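Local coordinates for insecticidal Delta-Endotoxin Cry8Ea1 (Bacillus Thuringiensis, PDB 3EB7), which is toxic to the soil-dwelling larvae of Holotrichia parallela, probably by forming pores in gut membranes as other three-domain Cry toxins do, at residues I247-D258 with A348-Y359. Sequence-based numbering, arbitrary orientation.
Sequences IGAIGAQGSWYD and AGVLFAYTSKYY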
ATOM      1  N   ILE A 247      -8.928   1.123  18.935  1.00 18.87           N
ATOM      2  CA  ILE A 247      -8.902   0.055  19.932  1.00 18.44           C
ATOM      3  C   ILE A 247      -9.797   0.434  21.101  1.00 19.35           C
ATOM      4  O   ILE A 247      -9.336   0.883  22.178  1.00 19.90           O
ATOM      5  CB  ILE A 247      -7.458  -0.323  20.358  1.00 18.91           C
ATOM      6  CG1 ILE A 247      -6.607  -0.572  19.091  1.00 19.44           C
ATOM      7  CG2 ILE A 247      -7.492  -1.601  21.217  1.00 15.16           C
ATOM      8  CD1 ILE A 247      -5.122  -0.603  19.321  1.00 22.67           C
ATOM      9  N   GLY A 248     -11.096   0.289  20.852  1.00 19.77           N
ATOM     10  CA  GLY A 248     -12.158   0.597  21.803  1.00 20.02           C
ATOM     11  C   GLY A 248     -13.228  -0.476  21.652  1.00 20.94           C
ATOM     12  O   GLY A 248     -13.418  -1.041  20.575  1.00 19.79           O
ATOM     13  N   ALA A 249     -13.915  -0.766  22.747  1.00 21.14           N
ATOM     14  CA  ALA A 249     -14.890  -1.823  22.760  1.00 21.66           C
ATOM     15  C   ALA A 249     -16.130  -1.406  21.952  1.00 21.87           C
ATOM     16  O   ALA A 249     -16.530  -0.248  21.969  1.00 20.79           O
ATOM     17  CB  ALA A 249     -15.257  -2.174  24.214  1.00 21.18           C
ATOM     18  N   ILE A 250     -16.734  -2.373  21.257  1.00 23.32           N
ATOM     19  CA  ILE A 250     -17.939  -2.130  20.438  1.00 24.35           C
ATOM     20  C   ILE A 250     -18.913  -3.256  20.662  1.00 24.93           C
ATOM     21  O   ILE A 250     -18.535  -4.423  20.638  1.00 24.71           O
ATOM     22  CB  ILE A 250     -17.604  -1.974  18.941  1.00 24.85           C
ATOM     23  CG1 ILE A 250     -17.105  -0.540  18.643  1.00 26.20           C
ATOM     24  CG2 ILE A 250     -18.821  -2.263  18.038  1.00 27.31           C
ATOM     25  CD1 ILE A 250     -16.393  -0.397  17.304  1.00 25.92           C
ATOM     26  N   GLY A 251     -20.169  -2.890  20.894  1.00 25.69           N
ATOM     27  CA  GLY A 251     -21.232  -3.849  21.018  1.00 27.45           C
ATOM     28  C   GLY A 251     -22.526  -3.241  21.530  1.00 28.78           C
ATOM     29  O   GLY A 251     -22.639  -2.026  21.752  1.00 29.18           O
ATOM     30  N   ALA A 252     -23.489  -4.126  21.745  1.00 29.14           N
ATOM     31  CA  ALA A 252     -24.831  -3.792  22.225  1.00 29.60           C
ATOM     32  C   ALA A 252     -24.911  -3.266  23.685  1.00 29.67           C
ATOM     33  O   ALA A 252     -25.799  -2.483  24.004  1.00 29.66           O
ATOM     34  CB  ALA A 252     -25.790  -5.017  21.988  1.00 29.23           C
ATOM     35  N   GLN A 253     -23.987  -3.692  24.548  1.00 29.82           N
ATOM     36  CA  GLN A 253     -23.831  -3.175  25.920  1.00 30.36           C
ATOM     37  C   GLN A 253     -23.115  -1.805  25.989  1.00 30.48           C
ATOM     38  O   GLN A 253     -23.032  -1.204  27.060  1.00 31.72           O
ATOM     39  CB  GLN A 253     -23.030  -4.159  26.790  1.00 31.02           C
ATOM     40  CG  GLN A 253     -23.504  -5.640  26.753  1.00 33.16           C
ATOM     41  CD  GLN A 253     -23.429  -6.286  25.369  1.00 35.14           C
ATOM     42  OE1 GLN A 253     -22.496  -6.026  24.599  1.00 33.77           O
ATOM     43  NE2 GLN A 253     -24.418  -7.135  25.049  1.00 34.74           N
ATOM     44  N   GLY A 254     -22.571  -1.317  24.871  1.00 29.78           N
ATOM     45  CA  GLY A 254     -21.986   0.028  24.841  1.00 26.96           C
ATOM     46  C   GLY A 254     -20.768   0.103  23.947  1.00 25.31           C
ATOM     47  O   GLY A 254     -19.877  -0.737  24.031  1.00 24.94           O
ATOM     48  N   SER A 255     -20.736   1.097  23.067  1.00 23.72           N
ATOM     49  CA  SER A 255     -19.560   1.308  22.220  1.00 22.62           C
ATOM     50  C   SER A 255     -18.814   2.582  22.599  1.00 22.22           C
ATOM     51  O   SER A 255     -19.415   3.560  23.066  1.00 21.59           O
ATOM     52  CB  SER A 255     -19.928   1.302  20.760  1.00 21.56           C
ATOM     53  OG  SER A 255     -20.798   0.240  20.473  1.00 19.62           O
ATOM     54  N   TRP A 256     -17.504   2.561  22.397  1.00 21.33           N
ATOM     55  CA  TRP A 256     -16.670   3.702  22.774  1.00 21.78           C
ATOM     56  C   TRP A 256     -17.162   4.991  22.093  1.00 22.21           C
ATOM     57  O   TRP A 256     -17.105   6.078  22.681  1.00 23.10           O
ATOM     58  CB  TRP A 256     -15.174   3.415  22.485  1.00 20.59           C
ATOM     59  CG  TRP A 256     -14.825   3.318  21.022  1.00 19.53           C
ATOM     60  CD1 TRP A 256     -14.768   2.185  20.259  1.00 17.20           C
ATOM     61  CD2 TRP A 256     -14.496   4.411  20.148  1.00 17.02           C
ATOM     62  NE1 TRP A 256     -14.385   2.495  18.974  1.00 16.32           N
ATOM     63  CE2 TRP A 256     -14.224   3.855  18.873  1.00 17.90           C
ATOM     64  CE3 TRP A 256     -14.389   5.805  20.328  1.00 16.30           C
ATOM     65  CZ2 TRP A 256     -13.881   4.640  17.776  1.00 17.14           C
ATOM     66  CZ3 TRP A 256     -14.051   6.589  19.257  1.00 16.65           C
ATOM     67  CH2 TRP A 256     -13.768   6.005  17.990  1.00 18.62           C
ATOM     68  N   TYR A 257     -17.696   4.841  20.886  1.00 23.10           N
ATOM     69  CA  TYR A 257     -18.117   5.957  20.030  1.00 23.49           C
ATOM     70  C   TYR A 257     -19.523   6.453  20.285  1.00 24.29           C
ATOM     71  O   TYR A 257     -20.035   7.303  19.564  1.00 24.58           O
ATOM     72  CB  TYR A 257     -17.948   5.575  18.558  1.00 23.48           C
ATOM     73  CG  TYR A 257     -18.648   4.305  18.088  1.00 22.76           C
ATOM     74  CD1 TYR A 257     -20.024   4.115  18.274  1.00 23.04           C
ATOM     75  CD2 TYR A 257     -17.951   3.344  17.376  1.00 22.06           C
ATOM     76  CE1 TYR A 257     -20.670   2.983  17.809  1.00 22.56           C
ATOM     77  CE2 TYR A 257     -18.575   2.197  16.914  1.00 22.77           C
ATOM     78  CZ  TYR A 257     -19.925   2.023  17.142  1.00 23.78           C
ATOM     79  OH  TYR A 257     -20.545   0.907  16.683  1.00 26.48           O
ATOM     80  N   ASP A 258     -20.150   5.907  21.317  1.00 25.92           N
ATOM     81  CA  ASP A 258     -21.474   6.360  21.770  1.00 26.94           C
ATOM     82  C   ASP A 258     -21.370   7.773  22.301  1.00 26.92           C
ATOM     83  O   ASP A 258     -22.319   8.542  22.213  1.00 26.81           O
ATOM     84  CB  ASP A 258     -21.971   5.484  22.930  1.00 27.00           C
ATOM     85  CG  ASP A 258     -22.578   4.164  22.469  1.00 29.69           C
ATOM     86  OD1 ASP A 258     -22.807   3.972  21.238  1.00 27.64           O
ATOM     87  OD2 ASP A 258     -22.823   3.321  23.384  1.00 31.25           O
ATOM     88  N   ALA A 348      -9.433  -4.230  24.319  1.00 22.24           N
ATOM     89  CA  ALA A 348     -10.220  -3.067  24.564  1.00 22.47           C
ATOM     90  C   ALA A 348     -11.209  -3.372  25.719  1.00 23.25           C
ATOM     91  O   ALA A 348     -12.106  -4.226  25.589  1.00 23.72           O
ATOM     92  CB  ALA A 348     -10.924  -2.641  23.281  1.00 22.72           C
ATOM     93  N   GLY A 349     -11.008  -2.688  26.855  1.00 22.93           N
ATOM     94  CA  GLY A 349     -11.711  -2.959  28.102  1.00 21.45           C
ATOM     95  C   GLY A 349     -12.845  -1.982  28.322  1.00 21.59           C
ATOM     96  O   GLY A 349     -12.817  -0.845  27.797  1.00 20.73           O
ATOM     97  N   VAL A 350     -13.848  -2.445  29.073  1.00 20.72           N
ATOM     98  CA  VAL A 350     -14.947  -1.604  29.593  1.00 20.91           C
ATOM     99  C   VAL A 350     -15.135  -1.956  31.059  1.00 20.87           C
ATOM    100  O   VAL A 350     -15.304  -3.148  31.406  1.00 21.14           O
ATOM    101  CB  VAL A 350     -16.353  -1.859  28.924  1.00 21.07           C
ATOM    102  CG1 VAL A 350     -17.344  -0.752  29.344  1.00 18.34           C
ATOM    103  CG2 VAL A 350     -16.261  -1.930  27.435  1.00 20.45           C
ATOM    104  N   LEU A 351     -15.102  -0.943  31.908  1.00 20.75           N
ATOM    105  CA  LEU A 351     -15.467  -1.123  33.307  1.00 21.57           C
ATOM    106  C   LEU A 351     -16.898  -0.588  33.506  1.00 21.88           C
ATOM    107  O   LEU A 351     -17.147   0.612  33.324  1.00 21.17           O
ATOM    108  CB  LEU A 351     -14.466  -0.429  34.265  1.00 20.68           C
ATOM    109  CG  LEU A 351     -14.755  -0.521  35.781  1.00 20.99           C
ATOM    110  CD1 LEU A 351     -14.432  -1.918  36.339  1.00 19.28           C
ATOM    111  CD2 LEU A 351     -14.009   0.529  36.572  1.00 18.18           C
ATOM    112  N   PHE A 352     -17.819  -1.481  33.908  1.00 21.78           N
ATOM    113  CA  PHE A 352     -19.219  -1.089  34.200  1.00 21.27           C
ATOM    114  C   PHE A 352     -19.423  -0.644  35.655  1.00 22.32           C
ATOM    115  O   PHE A 352     -19.201  -1.407  36.599  1.00 23.15           O
ATOM    116  CB  PHE A 352     -20.195  -2.214  33.835  1.00 19.79           C
ATOM    117  CG  PHE A 352     -20.097  -2.672  32.394  1.00 17.45           C
ATOM    118  CD1 PHE A 352     -19.383  -3.807  32.053  1.00 15.91           C
ATOM    119  CD2 PHE A 352     -20.730  -1.975  31.382  1.00 16.70           C
ATOM    120  CE1 PHE A 352     -19.345  -4.256  30.744  1.00 17.23           C
ATOM    121  CE2 PHE A 352     -20.678  -2.409  30.059  1.00 15.62           C
ATOM    122  CZ  PHE A 352     -19.982  -3.535  29.735  1.00 16.11           C
ATOM    123  N   ALA A 353     -19.809   0.617  35.820  1.00 22.84           N
ATOM    124  CA  ALA A 353     -20.061   1.216  37.117  1.00 23.25           C
ATOM    125  C   ALA A 353     -21.579   1.522  37.194  1.00 23.76           C
ATOM    126  O   ALA A 353     -22.284   1.392  36.191  1.00 22.95           O
ATOM    127  CB  ALA A 353     -19.234   2.478  37.260  1.00 22.46           C
ATOM    128  N   TYR A 354     -22.079   1.893  38.367  1.00 25.29           N
ATOM    129  CA  TYR A 354     -23.543   1.996  38.588  1.00 27.45           C
ATOM    130  C   TYR A 354     -24.241   2.869  37.569  1.00 27.96           C
ATOM    131  O   TYR A 354     -25.310   2.492  37.058  1.00 27.09           O
ATOM    132  CB  TYR A 354     -23.871   2.488  39.994  1.00 28.89           C
ATOM    133  CG  TYR A 354     -23.584   1.482  41.081  1.00 32.33           C
ATOM    134  CD1 TYR A 354     -22.856   1.852  42.226  1.00 35.54           C
ATOM    135  CD2 TYR A 354     -24.040   0.139  40.979  1.00 35.47           C
ATOM    136  CE1 TYR A 354     -22.579   0.922  43.258  1.00 36.91           C
ATOM    137  CE2 TYR A 354     -23.768  -0.821  42.010  1.00 36.31           C
ATOM    138  CZ  TYR A 354     -23.035  -0.411  43.147  1.00 37.80           C
ATOM    139  OH  TYR A 354     -22.773  -1.316  44.178  1.00 38.66           O
ATOM    140  N   THR A 355     -23.601   4.000  37.233  1.00 28.15           N
ATOM    141  CA  THR A 355     -24.203   5.025  36.376  1.00 29.08           C
ATOM    142  C   THR A 355     -23.353   5.433  35.142  1.00 29.58           C
ATOM    143  O   THR A 355     -23.791   6.243  34.315  1.00 30.00           O
ATOM    144  CB  THR A 355     -24.514   6.277  37.215  1.00 29.25           C
ATOM    145  OG1 THR A 355     -23.361   6.596  38.022  1.00 32.15           O
ATOM    146  CG2 THR A 355     -25.728   6.042  38.164  1.00 28.92           C
ATOM    147  N   SER A 356     -22.149   4.876  35.003  1.00 28.94           N
ATOM    148  CA  SER A 356     -21.306   5.177  33.839  1.00 28.79           C
ATOM    149  C   SER A 356     -20.483   3.975  33.356  1.00 28.66           C
ATOM    150  O   SER A 356     -20.381   2.951  34.035  1.00 27.81           O
ATOM    151  CB  SER A 356     -20.391   6.388  34.132  1.00 28.75           C
ATOM    152  OG  SER A 356     -19.600   6.179  35.296  1.00 31.74           O
ATOM    153  N   LYS A 357     -19.918   4.105  32.157  1.00 28.75           N
ATOM    154  CA  LYS A 357     -18.966   3.135  31.638  1.00 28.44           C
ATOM    155  C   LYS A 357     -17.635   3.828  31.402  1.00 27.62           C
ATOM    156  O   LYS A 357     -17.616   4.974  30.997  1.00 28.04           O
ATOM    157  CB  LYS A 357     -19.455   2.545  30.327  1.00 28.04           C
ATOM    158  CG  LYS A 357     -20.843   1.956  30.405  1.00 31.45           C
ATOM    159  CD  LYS A 357     -21.227   1.256  29.121  1.00 32.24           C
ATOM    160  CE  LYS A 357     -22.704   1.333  28.927  1.00 35.12           C
ATOM    161  NZ  LYS A 357     -23.101   2.690  28.476  1.00 39.19           N
ATOM    162  N   TYR A 358     -16.541   3.120  31.647  1.00 26.96           N
ATOM    163  CA  TYR A 358     -15.195   3.605  31.351  1.00 27.17           C
ATOM    164  C   TYR A 358     -14.575   2.691  30.318  1.00 25.46           C
ATOM    165  O   TYR A 358     -14.437   1.473  30.560  1.00 24.82           O
ATOM    166  CB  TYR A 358     -14.248   3.484  32.542  1.00 28.54           C
ATOM    167  CG  TYR A 358     -14.584   4.100  33.876  1.00 31.56           C
ATOM    168  CD1 TYR A 358     -15.626   3.610  34.681  1.00 33.37           C
ATOM    169  CD2 TYR A 358     -13.756   5.100  34.404  1.00 35.15           C
ATOM    170  CE1 TYR A 358     -15.873   4.143  35.958  1.00 33.10           C
ATOM    171  CE2 TYR A 358     -13.974   5.632  35.689  1.00 35.99           C
ATOM    172  CZ  TYR A 358     -15.033   5.159  36.454  1.00 34.28           C
ATOM    173  OH  TYR A 358     -15.214   5.720  37.707  1.00 34.49           O
ATOM    174  N   TYR A 359     -14.149   3.275  29.205  1.00 23.53           N
ATOM    175  CA  TYR A 359     -13.497   2.527  28.149  1.00 22.32           C
ATOM    176  C   TYR A 359     -12.008   2.724  28.243  1.00 22.14           C
ATOM    177  O   TYR A 359     -11.558   3.787  28.691  1.00 23.58           O
ATOM    178  CB  TYR A 359     -14.006   2.980  26.776  1.00 22.62           C
ATOM    179  CG  TYR A 359     -15.484   2.728  26.594  1.00 19.76           C
ATOM    180  CD1 TYR A 359     -16.409   3.701  26.926  1.00 18.54           C
ATOM    181  CD2 TYR A 359     -15.940   1.528  26.064  1.00 20.47           C
ATOM    182  CE1 TYR A 359     -17.766   3.476  26.758  1.00 21.86           C
ATOM    183  CE2 TYR A 359     -17.300   1.282  25.901  1.00 17.77           C
ATOM    184  CZ  TYR A 359     -18.192   2.254  26.259  1.00 19.87           C
ATOM    185  OH  TYR A 359     -19.511   2.049  26.109  1.00 20.89           O
TER
HETATM  186  O   HOH W   1     -12.665  -0.064  25.065  1.00 15.16           O
HETATM  187  O   HOH W   2     -21.259   3.702  25.614  1.00 33.14           O
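Ala348 opens the contact with its methyl: CB packs against the peptide joining Gly248 to Ala249, 3.6 Å from Gly248 C, and also touches Ile247 CG2. At Gly349 the link is indirect. One water accepts from Ala249 N and donates to Gly349 O, bridging two backbones that form no clear direct hydrogen bond. Val350 turns CG2 toward Ala249 CB, and their 3.4 Å separation is tighter than normal van der Waals contact. The Phe352 ring presents its edge, at CE2, to Gln253 O, while CZ lies near Gln253 CB. After the hairpin turn, Lys357 reaches the same carbonyl with its methylene groups: CE is 3.2 Å from Gln253 O, whereas NZ stands 4.1 Å from Gln253 O.

Tyr359 carries the largest share of the interface, touching the loop from Ala249 to Trp256. Its CG is anti to its carbonyl carbon (chi1 -62°), which brings a ring face to the Trp256 backbone: Trp256 CA sits 3.8 Å from the Tyr359 centroid, only 4° off the normal, a CH-pi contact. Ala249 CB lies at the ring edge, 4.2 Å from Tyr359 CD2. Gly254, having no side chain, lets Tyr359 OH come within 3.2 Å of Gly254 C. A second water links Tyr359 OH to Asp258 OD2. Asp258 OD2 also accepts from Ser255 N, which meets it from above the carboxylate plane, 66° out of it.

The loop thus lies across the 340-352/357-369 hairpin of the second, beta-sheet domain of the three-domain Cry fold. The contact is mainly apolar and aromatic, with a backbone carbonyl at the rim, implying cohesion through methyl and ring packing plus two water bridges, without clear direct hydrogen bonds.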